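Local coordinates for protein ethanolamine kinase Pv091845 (Plasmodium vivax, PDB 2QG7) that probably phosphorylates ethanolamine, the first step in making phosphatidylethanolamine from it, at residues D[190-194]-D[371-377]; D[377-381]-D[448-454]; D[411-415]-D[454-458]; D[417-423]-D[445-449]. All coordinates share one frame; numbering follows the deposited sequence.

Contact 1: D[190-194]-D[371-377]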
loop_
_atom_site.group_PDB
_atom_site.type_symbol
_atom_site.label_atom_id
_atom_site.label_comp_id
_atom_site.label_asym_id
_atom_site.label_seq_id
_atom_site.Cartn_x
_atom_site.Cartn_y
_atom_site.Cartn_z
ATOM N N ARG D 190 -3.724 17.410 0.878
ATOM C CA ARG D 190 -4.448 16.720 1.916
ATOM C C ARG D 190 -4.121 17.323 3.271
ATOM O O ARG D 190 -4.881 17.162 4.213
ATOM C CB ARG D 190 -4.188 15.205 1.878
ATOM C CG ARG D 190 -2.755 14.868 2.110
ATOM C CD ARG D 190 -2.485 13.418 2.278
ATOM N NE ARG D 190 -1.156 13.233 2.852
ATOM C CZ ARG D 190 -0.558 12.050 3.027
ATOM N NH1 ARG D 190 -1.189 10.925 2.650
ATOM N NH2 ARG D 190 0.666 12.007 3.581
ATOM N N GLU D 191 -3.001 18.027 3.381
ATOM C CA GLU D 191 -2.733 18.715 4.619
ATOM C C GLU D 191 -3.525 20.002 4.690
ATOM O O GLU D 191 -3.816 20.455 5.804
ATOM C CB GLU D 191 -1.222 18.945 4.919
ATOM C CG GLU D 191 -0.291 18.998 3.703
ATOM C CD GLU D 191 0.010 17.597 3.089
ATOM O OE1 GLU D 191 0.402 16.682 3.859
ATOM O OE2 GLU D 191 -0.128 17.418 1.847
ATOM N N ASP D 192 -3.891 20.588 3.535
ATOM C CA ASP D 192 -4.756 21.761 3.545
ATOM C C ASP D 192 -6.164 21.436 4.012
ATOM O O ASP D 192 -6.714 22.169 4.827
ATOM C CB ASP D 192 -4.816 22.440 2.185
ATOM C CG ASP D 192 -3.500 23.089 1.800
ATOM O OD1 ASP D 192 -3.225 23.187 0.585
ATOM O OD2 ASP D 192 -2.721 23.496 2.688
ATOM N N ILE D 193 -6.756 20.365 3.478
ATOM C CA ILE D 193 -8.111 19.979 3.845
ATOM C C ILE D 193 -8.287 19.606 5.313
ATOM O O ILE D 193 -9.391 19.668 5.848
ATOM C CB ILE D 193 -8.729 18.897 2.883
ATOM C CG1 ILE D 193 -8.099 17.485 3.077
ATOM C CG2 ILE D 193 -8.722 19.440 1.428
ATOM C CD1 ILE D 193 -8.773 16.431 2.233
ATOM N N LYS D 194 -7.186 19.227 5.955
ATOM C CA LYS D 194 -7.166 18.826 7.346
ATOM C C LYS D 194 -7.007 20.055 8.242
ATOM O O LYS D 194 -7.369 20.041 9.410
ATOM C CB LYS D 194 -5.999 17.861 7.566
ATOM C CG LYS D 194 -5.924 17.239 9.000
ATOM C CD LYS D 194 -4.735 16.303 9.094
ATOM C CE LYS D 194 -4.556 15.727 10.481
ATOM N NZ LYS D 194 -5.652 14.758 10.814
ATOM N N TYR D 371 -8.418 12.667 3.757
ATOM C CA TYR D 371 -7.413 13.332 4.548
ATOM C C TYR D 371 -6.147 12.474 4.460
ATOM O O TYR D 371 -5.002 12.994 4.581
ATOM C CB TYR D 371 -7.887 13.384 6.015
ATOM C CG TYR D 371 -8.791 14.561 6.401
ATOM C CD1 TYR D 371 -9.803 15.032 5.535
ATOM C CD2 TYR D 371 -8.667 15.169 7.655
ATOM C CE1 TYR D 371 -10.625 16.090 5.904
ATOM C CE2 TYR D 371 -9.494 16.227 8.040
ATOM C CZ TYR D 371 -10.468 16.681 7.161
ATOM O OH TYR D 371 -11.274 17.755 7.528
ATOM N N ALA D 372 -6.374 11.163 4.310
ATOM C CA ALA D 372 -5.328 10.147 4.092
ATOM C C ALA D 372 -4.621 10.288 2.744
ATOM O O ALA D 372 -3.484 9.836 2.603
ATOM C CB ALA D 372 -5.919 8.752 4.219
ATOM N N GLY D 373 -5.306 10.889 1.759
ATOM C CA GLY D 373 -4.768 11.027 0.412
ATOM C C GLY D 373 -4.782 9.697 -0.329
ATOM O O GLY D 373 -5.343 8.699 0.151
ATOM N N PHE D 374 -4.193 9.692 -1.524
ATOM C CA PHE D 374 -4.083 8.448 -2.321
ATOM C C PHE D 374 -3.111 7.453 -1.689
ATOM O O PHE D 374 -3.137 6.289 -1.999
ATOM C CB PHE D 374 -3.662 8.762 -3.760
ATOM C CG PHE D 374 -4.792 9.282 -4.616
ATOM C CD1 PHE D 374 -5.899 8.482 -4.880
ATOM C CD2 PHE D 374 -4.746 10.569 -5.150
ATOM C CE1 PHE D 374 -6.933 8.939 -5.692
ATOM C CE2 PHE D 374 -5.790 11.044 -5.942
ATOM C CZ PHE D 374 -6.879 10.221 -6.221
ATOM N N ASN D 375 -2.265 7.932 -0.794
ATOM C CA ASN D 375 -1.311 7.099 -0.093
ATOM C C ASN D 375 -1.947 6.324 1.043
ATOM O O ASN D 375 -1.334 5.429 1.615
ATOM C CB ASN D 375 -0.144 7.969 0.422
ATOM C CG ASN D 375 1.066 7.139 0.818
ATOM O OD1 ASN D 375 1.459 7.072 2.013
ATOM N ND2 ASN D 375 1.639 6.444 -0.165
ATOM N N CYS D 376 -3.169 6.687 1.385
ATOM C CA CYS D 376 -3.990 5.995 2.394
ATOM C C CYS D 376 -3.374 5.948 3.794
ATOM O O CYS D 376 -3.408 4.945 4.500
ATOM C CB CYS D 376 -4.384 4.627 1.872
ATOM S SG CYS D 376 -5.339 4.608 0.376
ATOM N N ASP D 377 -2.783 7.062 4.208
ATOM C CA ASP D 377 -2.281 7.187 5.571
ATOM C C ASP D 377 -3.437 7.400 6.550
ATOM O O ASP D 377 -3.769 8.523 6.842
ATOM C CB ASP D 377 -1.282 8.319 5.651
ATOM C CG ASP D 377 -0.051 8.065 4.787
ATOM O OD1 ASP D 377 0.558 6.971 4.944
ATOM O OD2 ASP D 377 0.325 8.937 3.957
HETATM O O HOH W 1 -4.175 15.133 5.939
HETATM O O HOH W 2 -12.048 19.407 5.417
#
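Tyr371 lays its ring against the end of the short, weakly bonded helix 190-194, and this is the closely fitted half of the contact. Backbone atoms of Ile193 and Lys194 lie over one face of the phenol. With chi1 at 72°, Ile193 holds CG1 between its backbone N and carbonyl carbon, which brings CD1 to 3.7 Å from Tyr371 CD1. The Lys194 stem runs along the CD2 side of the ring, CG standing 3.7 Å from Tyr371 CD2, before its ammonium goes on to Leu380 O and Glu386. The buried phenol oxygen is hydrogen-bonded to Gln199, and a water joins it to Ile193 O.

Arg190 makes the more open, polar half, with a partly exposed side chain. Its extended chain runs past the carbonyl of Tyr371 and beside Gly373, where Arg190 CD lies 3.8 Å from Gly373 CA. At the tip, Arg190 NH1 forms a salt bridge to Asp377 OD2 at 2.8 Å, arriving on the anti side of a carboxylate turned 68° from the guanidinium. A weak bond from NH2 to the same OD2 supports it, as does a weak, bent one from NH1 to Ala372 O. Another water donates to both Arg190 O and Tyr371 O, bridging the two backbones. The arrangement fastens the loop after helix 360-369 to the first turn beyond strand 186-187, within the helical lobe of a choline/ethanolamine kinase, a family of the protein-kinase clan.

Contact 2: D[377-381]-D[448-454]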
loop_
_atom_site.group_PDB
_atom_site.type_symbol
_atom_site.label_atom_id
_atom_site.label_comp_id
_atom_site.label_asym_id
_atom_site.label_seq_id
_atom_site.Cartn_x
_atom_site.Cartn_y
_atom_site.Cartn_z
ATOM N N ASP D 377 -2.783 7.062 4.208
ATOM C CA ASP D 377 -2.281 7.187 5.571
ATOM C C ASP D 377 -3.437 7.400 6.550
ATOM O O ASP D 377 -3.769 8.523 6.842
ATOM C CB ASP D 377 -1.282 8.319 5.651
ATOM C CG ASP D 377 -0.051 8.065 4.787
ATOM O OD1 ASP D 377 0.558 6.971 4.944
ATOM O OD2 ASP D 377 0.325 8.937 3.957
ATOM N N TRP D 378 -4.047 6.316 7.031
ATOM C CA TRP D 378 -5.342 6.363 7.716
ATOM C C TRP D 378 -5.346 7.084 9.050
ATOM O O TRP D 378 -6.402 7.467 9.556
ATOM C CB TRP D 378 -5.921 4.979 7.891
ATOM C CG TRP D 378 -6.209 4.260 6.617
ATOM C CD1 TRP D 378 -5.852 2.982 6.311
ATOM C CD2 TRP D 378 -6.939 4.757 5.473
ATOM N NE1 TRP D 378 -6.316 2.640 5.052
ATOM C CE2 TRP D 378 -6.968 3.715 4.513
ATOM C CE3 TRP D 378 -7.562 5.975 5.167
ATOM C CZ2 TRP D 378 -7.590 3.857 3.277
ATOM C CZ3 TRP D 378 -8.162 6.109 3.952
ATOM C CH2 TRP D 378 -8.173 5.061 3.013
ATOM N N ASP D 379 -4.162 7.294 9.605
ATOM C CA ASP D 379 -4.015 8.031 10.860
ATOM C C ASP D 379 -4.229 9.556 10.680
ATOM O O ASP D 379 -4.306 10.315 11.656
ATOM C CB ASP D 379 -2.640 7.728 11.486
ATOM C CG ASP D 379 -1.467 8.006 10.520
ATOM O OD1 ASP D 379 -1.508 7.577 9.311
ATOM O OD2 ASP D 379 -0.478 8.634 10.979
ATOM N N LEU D 380 -4.322 9.996 9.427
ATOM C CA LEU D 380 -4.571 11.385 9.114
ATOM C C LEU D 380 -6.074 11.698 9.055
ATOM O O LEU D 380 -6.455 12.845 8.985
ATOM C CB LEU D 380 -3.871 11.759 7.800
ATOM C CG LEU D 380 -2.326 11.695 7.751
ATOM C CD1 LEU D 380 -1.806 11.977 6.375
ATOM C CD2 LEU D 380 -1.727 12.705 8.705
ATOM N N THR D 381 -6.921 10.672 9.081
ATOM C CA THR D 381 -8.355 10.878 9.093
ATOM C C THR D 381 -8.755 11.523 10.436
ATOM O O THR D 381 -8.107 11.255 11.457
ATOM C CB THR D 381 -9.122 9.567 8.872
ATOM O OG1 THR D 381 -8.720 8.624 9.872
ATOM C CG2 THR D 381 -8.877 9.012 7.476
ATOM N N ALA D 448 -9.141 -1.415 4.028
ATOM C CA ALA D 448 -9.621 -0.392 4.963
ATOM C C ALA D 448 -11.060 -0.613 5.417
ATOM O O ALA D 448 -11.384 -0.253 6.532
ATOM C CB ALA D 448 -9.453 0.987 4.387
ATOM N N SER D 449 -11.902 -1.197 4.570
ATOM C CA SER D 449 -13.257 -1.499 4.930
ATOM C C SER D 449 -13.366 -2.626 5.957
ATOM O O SER D 449 -14.361 -2.713 6.677
ATOM C CB SER D 449 -14.073 -1.854 3.710
ATOM O OG SER D 449 -13.699 -3.119 3.206
ATOM N N CYS D 450 -12.347 -3.475 6.048
ATOM C CA CYS D 450 -12.289 -4.546 7.053
ATOM C C CYS D 450 -11.479 -4.147 8.262
ATOM O O CYS D 450 -11.439 -4.913 9.218
ATOM C CB CYS D 450 -11.669 -5.810 6.449
ATOM S SG CYS D 450 -12.570 -6.409 5.030
ATOM N N LEU D 451 -10.819 -2.994 8.239
ATOM C CA LEU D 451 -9.904 -2.663 9.338
ATOM C C LEU D 451 -10.635 -2.202 10.594
ATOM O O LEU D 451 -11.623 -1.501 10.490
ATOM C CB LEU D 451 -8.894 -1.599 8.950
ATOM C CG LEU D 451 -7.703 -1.898 8.046
ATOM C CD1 LEU D 451 -7.008 -0.590 7.730
ATOM C CD2 LEU D 451 -6.722 -2.860 8.682
ATOM N N PRO D 452 -10.149 -2.614 11.789
ATOM C CA PRO D 452 -10.718 -2.245 13.089
ATOM C C PRO D 452 -10.889 -0.747 13.309
ATOM O O PRO D 452 -11.925 -0.315 13.834
ATOM C CB PRO D 452 -9.684 -2.802 14.072
ATOM C CG PRO D 452 -9.197 -4.041 13.397
ATOM C CD PRO D 452 -8.992 -3.533 11.984
ATOM N N ILE D 453 -9.878 0.034 12.918
ATOM C CA ILE D 453 -9.932 1.481 13.037
ATOM C C ILE D 453 -11.136 2.095 12.328
ATOM O O ILE D 453 -11.537 3.201 12.655
ATOM C CB ILE D 453 -8.614 2.154 12.535
ATOM C CG1 ILE D 453 -8.301 1.722 11.090
ATOM C CG2 ILE D 453 -7.433 1.854 13.506
ATOM C CD1 ILE D 453 -7.276 2.582 10.422
ATOM N N PHE D 454 -11.727 1.388 11.379
ATOM C CA PHE D 454 -12.873 1.902 10.682
ATOM C C PHE D 454 -14.124 1.149 11.061
ATOM O O PHE D 454 -15.207 1.727 11.025
ATOM C CB PHE D 454 -12.691 1.871 9.148
ATOM C CG PHE D 454 -11.744 2.907 8.640
ATOM C CD1 PHE D 454 -10.503 2.545 8.136
ATOM C CD2 PHE D 454 -12.093 4.262 8.668
ATOM C CE1 PHE D 454 -9.622 3.512 7.668
ATOM C CE2 PHE D 454 -11.214 5.246 8.218
ATOM C CZ PHE D 454 -9.979 4.868 7.722
#
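A T-shaped aromatic pair, Trp378 with Phe454, joins the 3-10 turn 378-380 to the short C-terminal helix of this kinase's helical lobe. Phe454 points its edge at one face of the indole, the planes standing 90° apart and the centroid of the five-membered ring 5.1 Å from that of Phe454. Phe454 CE1 is the atom that lands, 3.6 Å from Trp378 CG, while Phe454 CZ sits 3.7 Å from Trp378 CE3. Aliphatic groups gather round the indole: Ala448 CB lies 3.6 Å from Trp378 CZ2, Leu451 CD1 approaches the CD1 corner of the indole, and Ile453 CD1 touches Trp378 CB at 3.7 Å.

The turn beneath the tryptophan is held by its own polar bond. Thr381 OG1 donates to Trp378 O at 2.6 Å, nearly in line with the carbonyl, and Thr381 N gives that oxygen a second bond. His418 makes edge-to-face pairs with both aromatic rings, and on the far end Leu451 packs on Ile439 of the second subunit. Across the two segments everything is apolar or aromatic: the slightly positive C-H rim of Phe454 faces the electron-rich indole, so the attraction probably combines dispersion with a modest electrostatic preference for this perpendicular pose.

Contact 3: D[411-415]-D[454-458]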
loop_
_atom_site.group_PDB
_atom_site.type_symbol
_atom_site.label_atom_id
_atom_site.label_comp_id
_atom_site.label_asym_id
_atom_site.label_seq_id
_atom_site.Cartn_x
_atom_site.Cartn_y
_atom_site.Cartn_z
ATOM N N GLN D 411 -20.618 8.012 10.678
ATOM C CA GLN D 411 -19.649 7.033 11.193
ATOM C C GLN D 411 -19.590 5.698 10.396
ATOM O O GLN D 411 -18.515 5.245 10.051
ATOM C CB GLN D 411 -19.884 6.851 12.707
ATOM C CG GLN D 411 -18.653 6.819 13.521
ATOM C CD GLN D 411 -17.855 8.065 13.460
ATOM O OE1 GLN D 411 -16.613 8.032 13.441
ATOM N NE2 GLN D 411 -18.546 9.193 13.478
ATOM N N PRO D 412 -20.741 5.096 10.059
ATOM C CA PRO D 412 -20.651 3.918 9.189
ATOM C C PRO D 412 -20.400 4.195 7.686
ATOM O O PRO D 412 -20.243 3.245 6.910
ATOM C CB PRO D 412 -22.043 3.294 9.329
ATOM C CG PRO D 412 -22.962 4.462 9.650
ATOM C CD PRO D 412 -22.139 5.420 10.453
ATOM N N PHE D 413 -20.438 5.459 7.252
ATOM C CA PHE D 413 -20.249 5.802 5.840
ATOM C C PHE D 413 -18.757 5.824 5.474
ATOM O O PHE D 413 -18.411 5.835 4.291
ATOM C CB PHE D 413 -20.908 7.150 5.487
ATOM C CG PHE D 413 -22.398 7.088 5.424
ATOM C CD1 PHE D 413 -23.167 7.229 6.587
ATOM C CD2 PHE D 413 -23.046 6.878 4.205
ATOM C CE1 PHE D 413 -24.514 7.173 6.524
ATOM C CE2 PHE D 413 -24.444 6.815 4.130
ATOM C CZ PHE D 413 -25.165 6.944 5.285
ATOM N N TYR D 414 -17.903 5.826 6.491
ATOM C CA TYR D 414 -16.481 5.662 6.308
ATOM C C TYR D 414 -16.153 4.365 5.530
ATOM O O TYR D 414 -15.454 4.387 4.487
ATOM C CB TYR D 414 -15.830 5.619 7.659
ATOM C CG TYR D 414 -15.421 6.947 8.222
ATOM C CD1 TYR D 414 -14.211 7.537 7.831
ATOM C CD2 TYR D 414 -16.215 7.604 9.190
ATOM C CE1 TYR D 414 -13.798 8.733 8.357
ATOM C CE2 TYR D 414 -15.799 8.828 9.742
ATOM C CZ TYR D 414 -14.590 9.372 9.319
ATOM O OH TYR D 414 -14.155 10.554 9.821
ATOM N N ILE D 415 -16.690 3.253 6.043
ATOM C CA ILE D 415 -16.594 1.944 5.396
ATOM C C ILE D 415 -17.292 1.875 4.052
ATOM O O ILE D 415 -16.847 1.179 3.141
ATOM C CB ILE D 415 -17.161 0.804 6.283
ATOM C CG1 ILE D 415 -16.338 0.677 7.587
ATOM C CG2 ILE D 415 -17.081 -0.543 5.524
ATOM C CD1 ILE D 415 -17.203 0.040 8.670
ATOM N N PHE D 454 -11.727 1.388 11.379
ATOM C CA PHE D 454 -12.873 1.902 10.682
ATOM C C PHE D 454 -14.124 1.149 11.061
ATOM O O PHE D 454 -15.207 1.727 11.025
ATOM C CB PHE D 454 -12.691 1.871 9.148
ATOM C CG PHE D 454 -11.744 2.907 8.640
ATOM C CD1 PHE D 454 -10.503 2.545 8.136
ATOM C CD2 PHE D 454 -12.093 4.262 8.668
ATOM C CE1 PHE D 454 -9.622 3.512 7.668
ATOM C CE2 PHE D 454 -11.214 5.246 8.218
ATOM C CZ PHE D 454 -9.979 4.868 7.722
ATOM N N ARG D 455 -13.996 -0.130 11.408
ATOM C CA ARG D 455 -15.152 -0.930 11.804
ATOM C C ARG D 455 -15.653 -0.571 13.222
ATOM O O ARG D 455 -16.821 -0.756 13.522
ATOM C CB ARG D 455 -14.798 -2.419 11.755
ATOM C CG ARG D 455 -14.665 -3.015 10.385
ATOM C CD ARG D 455 -16.006 -3.425 9.855
ATOM N NE ARG D 455 -15.937 -4.229 8.645
ATOM C CZ ARG D 455 -15.945 -5.568 8.613
ATOM N NH1 ARG D 455 -15.887 -6.204 7.462
ATOM N NH2 ARG D 455 -15.998 -6.289 9.728
ATOM N N SER D 456 -14.763 -0.098 14.088
ATOM C CA SER D 456 -15.112 0.215 15.457
ATOM C C SER D 456 -15.687 1.630 15.620
ATOM O O SER D 456 -15.947 2.102 16.749
ATOM C CB SER D 456 -13.897 0.055 16.359
ATOM O OG SER D 456 -12.910 1.006 16.037
ATOM N N LYS D 457 -15.843 2.311 14.484
ATOM C CA LYS D 457 -16.430 3.623 14.423
ATOM C C LYS D 457 -17.933 3.460 14.576
ATOM O O LYS D 457 -18.567 4.266 15.260
ATOM C CB LYS D 457 -16.113 4.255 13.066
ATOM C CG LYS D 457 -14.767 4.958 13.016
ATOM C CD LYS D 457 -14.619 5.541 11.645
ATOM C CE LYS D 457 -13.216 6.012 11.383
ATOM N NZ LYS D 457 -12.773 6.955 12.419
ATOM N N VAL D 458 -18.482 2.417 13.951
ATOM C CA VAL D 458 -19.918 2.161 13.928
ATOM C C VAL D 458 -20.517 1.863 15.313
ATOM O O VAL D 458 -19.842 1.277 16.194
ATOM C CB VAL D 458 -20.250 0.989 12.983
ATOM C CG1 VAL D 458 -21.775 0.710 12.980
ATOM C CG2 VAL D 458 -19.785 1.323 11.583
#
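The Tyr414 ring carries Lys457 over one face, has Gln411 O at its edge, and meets Phe454 CE2 obliquely. The Lys457-Tyr414 cation-pi pair links the N-terminal part of helix 413-430 to the C-terminal tail of the chain, in the helical lobe of the kinase fold. Lys457 CE is centred above the ring, 3.8 Å from its centroid, in a CH-pi contact; a bend at the last torsion, chi4 -55°, keeps NZ over the same face at 4.4 Å from the centroid. The phenol oxygen of Tyr414 is bonded to Glu387. Beside the ring, Tyr414 CD1 lies 3.8 Å from Phe454 CE2, the two planes inclined at 35°.

Gln411 lies athwart the lysine stem, its OE1 standing 3.6 Å from Lys457 CG. The CG of Gln411 presses close on the backbone at Lys457 O. Farther along, Ile415 runs alongside Phe454 with the opposite sense, and Ile415 CD1 comes to 3.5 Å from Phe454 O. That same methyl touches the stem of Arg455, whose NH2 is hydrogen-bonded to Phe257 O of the second subunit, the guanidinium also making a cation-pi contact with that phenylalanine's ring, so the tail serves both the lobe and the dimer. At the last residue of the chain, Val458 CG2 rests 3.6 Å from Pro412 CA.

Contact 4: D[417-423]-D[445-449]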
loop_
_atom_site.group_PDB
_atom_site.type_symbol
_atom_site.label_atom_id
_atom_site.label_comp_id
_atom_site.label_asym_id
_atom_site.label_seq_id
_atom_site.Cartn_x
_atom_site.Cartn_y
_atom_site.Cartn_z
ATOM N N SER D 417 -17.657 4.418 1.930
ATOM C CA SER D 417 -16.732 5.114 1.073
ATOM C C SER D 417 -15.518 4.227 0.660
ATOM O O SER D 417 -15.092 4.270 -0.486
ATOM C CB SER D 417 -16.243 6.340 1.847
ATOM O OG SER D 417 -15.184 6.959 1.180
ATOM N N HIS D 418 -14.986 3.420 1.587
ATOM C CA HIS D 418 -13.968 2.406 1.248
ATOM C C HIS D 418 -14.413 1.370 0.210
ATOM O O HIS D 418 -13.676 1.053 -0.710
ATOM C CB HIS D 418 -13.486 1.683 2.511
ATOM C CG HIS D 418 -12.740 2.557 3.450
ATOM N ND1 HIS D 418 -11.738 3.410 3.030
ATOM C CD2 HIS D 418 -12.839 2.715 4.791
ATOM C CE1 HIS D 418 -11.232 4.046 4.077
ATOM N NE2 HIS D 418 -11.883 3.641 5.160
ATOM N N ILE D 419 -15.601 0.816 0.386
ATOM C CA ILE D 419 -16.111 -0.164 -0.531
ATOM C C ILE D 419 -16.373 0.425 -1.902
ATOM O O ILE D 419 -16.011 -0.163 -2.925
ATOM C CB ILE D 419 -17.364 -0.870 0.052
ATOM C CG1 ILE D 419 -16.954 -1.643 1.318
ATOM C CG2 ILE D 419 -18.000 -1.780 -0.991
ATOM C CD1 ILE D 419 -18.118 -2.202 2.197
ATOM N N ASN D 420 -17.002 1.590 -1.928
ATOM C CA ASN D 420 -17.269 2.303 -3.172
ATOM C C ASN D 420 -16.001 2.531 -3.998
ATOM O O ASN D 420 -15.969 2.230 -5.191
ATOM C CB ASN D 420 -17.982 3.652 -2.885
ATOM C CG ASN D 420 -18.393 4.378 -4.159
ATOM O OD1 ASN D 420 -19.344 3.993 -4.832
ATOM N ND2 ASN D 420 -17.649 5.415 -4.511
ATOM N N TRP D 421 -14.974 3.097 -3.390
ATOM C CA TRP D 421 -13.779 3.425 -4.132
ATOM C C TRP D 421 -12.839 2.249 -4.342
ATOM O O TRP D 421 -12.039 2.287 -5.266
ATOM C CB TRP D 421 -13.046 4.616 -3.517
ATOM C CG TRP D 421 -13.810 5.902 -3.774
ATOM C CD1 TRP D 421 -14.518 6.621 -2.862
ATOM C CD2 TRP D 421 -14.007 6.558 -5.040
ATOM N NE1 TRP D 421 -15.102 7.699 -3.471
ATOM C CE2 TRP D 421 -14.821 7.680 -4.803
ATOM C CE3 TRP D 421 -13.567 6.306 -6.353
ATOM C CZ2 TRP D 421 -15.202 8.565 -5.817
ATOM C CZ3 TRP D 421 -13.951 7.190 -7.373
ATOM C CH2 TRP D 421 -14.765 8.298 -7.103
ATOM N N GLY D 422 -12.937 1.222 -3.474
ATOM C CA GLY D 422 -12.322 -0.069 -3.738
ATOM C C GLY D 422 -12.788 -0.732 -5.023
ATOM O O GLY D 422 -11.976 -1.233 -5.764
ATOM N N LEU D 423 -14.102 -0.768 -5.259
ATOM C CA LEU D 423 -14.663 -1.477 -6.382
ATOM C C LEU D 423 -14.513 -0.660 -7.634
ATOM O O LEU D 423 -14.298 -1.215 -8.703
ATOM C CB LEU D 423 -16.132 -1.780 -6.157
ATOM C CG LEU D 423 -16.607 -2.637 -4.991
ATOM C CD1 LEU D 423 -18.136 -2.622 -4.926
ATOM C CD2 LEU D 423 -16.007 -4.061 -5.015
ATOM N N ARG D 445 -8.130 0.192 -0.321
ATOM C CA ARG D 445 -9.450 0.694 0.109
ATOM C C ARG D 445 -10.323 -0.433 0.661
ATOM O O ARG D 445 -10.940 -0.252 1.686
ATOM C CB ARG D 445 -10.232 1.443 -0.996
ATOM C CG ARG D 445 -9.588 2.672 -1.557
ATOM C CD ARG D 445 -9.171 3.669 -0.495
ATOM N NE ARG D 445 -10.329 4.145 0.289
ATOM C CZ ARG D 445 -11.096 5.187 -0.041
ATOM N NH1 ARG D 445 -12.087 5.508 0.755
ATOM N NH2 ARG D 445 -10.877 5.918 -1.149
ATOM N N LEU D 446 -10.389 -1.565 -0.042
ATOM C CA LEU D 446 -11.136 -2.732 0.410
ATOM C C LEU D 446 -10.617 -3.307 1.707
ATOM O O LEU D 446 -11.416 -3.799 2.485
ATOM C CB LEU D 446 -11.150 -3.834 -0.635
ATOM C CG LEU D 446 -12.099 -3.619 -1.829
ATOM C CD1 LEU D 446 -12.114 -4.856 -2.750
ATOM C CD2 LEU D 446 -13.557 -3.239 -1.423
ATOM N N THR D 447 -9.293 -3.255 1.930
ATOM C CA THR D 447 -8.655 -3.660 3.180
ATOM C C THR D 447 -9.129 -2.729 4.310
ATOM O O THR D 447 -9.423 -3.190 5.419
ATOM C CB THR D 447 -7.079 -3.635 3.064
ATOM O OG1 THR D 447 -6.640 -4.528 2.033
ATOM C CG2 THR D 447 -6.399 -4.057 4.329
ATOM N N ALA D 448 -9.141 -1.415 4.028
ATOM C CA ALA D 448 -9.621 -0.392 4.963
ATOM C C ALA D 448 -11.060 -0.613 5.417
ATOM O O ALA D 448 -11.384 -0.253 6.532
ATOM C CB ALA D 448 -9.453 0.987 4.387
ATOM N N SER D 449 -11.902 -1.197 4.570
ATOM C CA SER D 449 -13.257 -1.499 4.930
ATOM C C SER D 449 -13.366 -2.626 5.957
ATOM O O SER D 449 -14.361 -2.713 6.677
ATOM C CB SER D 449 -14.073 -1.854 3.710
ATOM O OG SER D 449 -13.699 -3.119 3.206
#
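His418 ND1 accepts a hydrogen bond from Arg445 NE at 3.2 Å, with an N-H...N angle of 152°. The donor lies in the plane of the imidazole and the acceptor in that of the guanidinium, yet the two planes are turned 88° apart. This is a knobs-into-holes contact between helices 413-430 and 438-448 of the kinase's helical lobe: Arg445 is the knob, set among Ser417, His418, Trp421 and Gly422.

Its chain is folded at chi2 and again at chi3, -61°, which turns the guanidinium back along the neighbouring helix. NH1 then gives Ser417 OG a weak bond, the serine having Asn366 as its stronger partner. Trp421 CB lies over one face of the guanidinium, 3.5 Å from Arg445 NH2, and NH2 finds its own polar partner in Tyr441 OH. Thus the buried arginine is bonded through NE and NH2, with a weaker tie at NH1.

Ala448 puts its methyl squarely over the imidazole, CB standing 3.5 Å from the centroid of the His418 ring, a CH-pi contact. The backbones come together at Gly422, whose CA is 4.9 Å from that of Arg445; here Leu446 CG settles 4.0 Å from Gly422 CA. Ser449 CB packs 3.8 Å from Ile419 CG1.

Overall arrangement
Contacts 2, 3 and 4 are buried neighbours, their centres about 9 to 12 Å apart. Contacts 3 and 4 share helix 413-430, contacts 2 and 3 share helix 452-455, and contact 4 is nested inside the loop closed by contact 3. Contact 1 is only partly buried; it joins contact 2 through the shared Asp377 and through packing of Ala372 on Trp378. Chemistry changes along this series: salt bridge and waters in contact 1, aromatic and aliphatic packing in contact 2, cation-pi in contact 3, a buried arginine-histidine bond in contact 4. Contacts 2 and 3, and contact 4 more slightly, reach the second subunit; contact 1 touches no other chain.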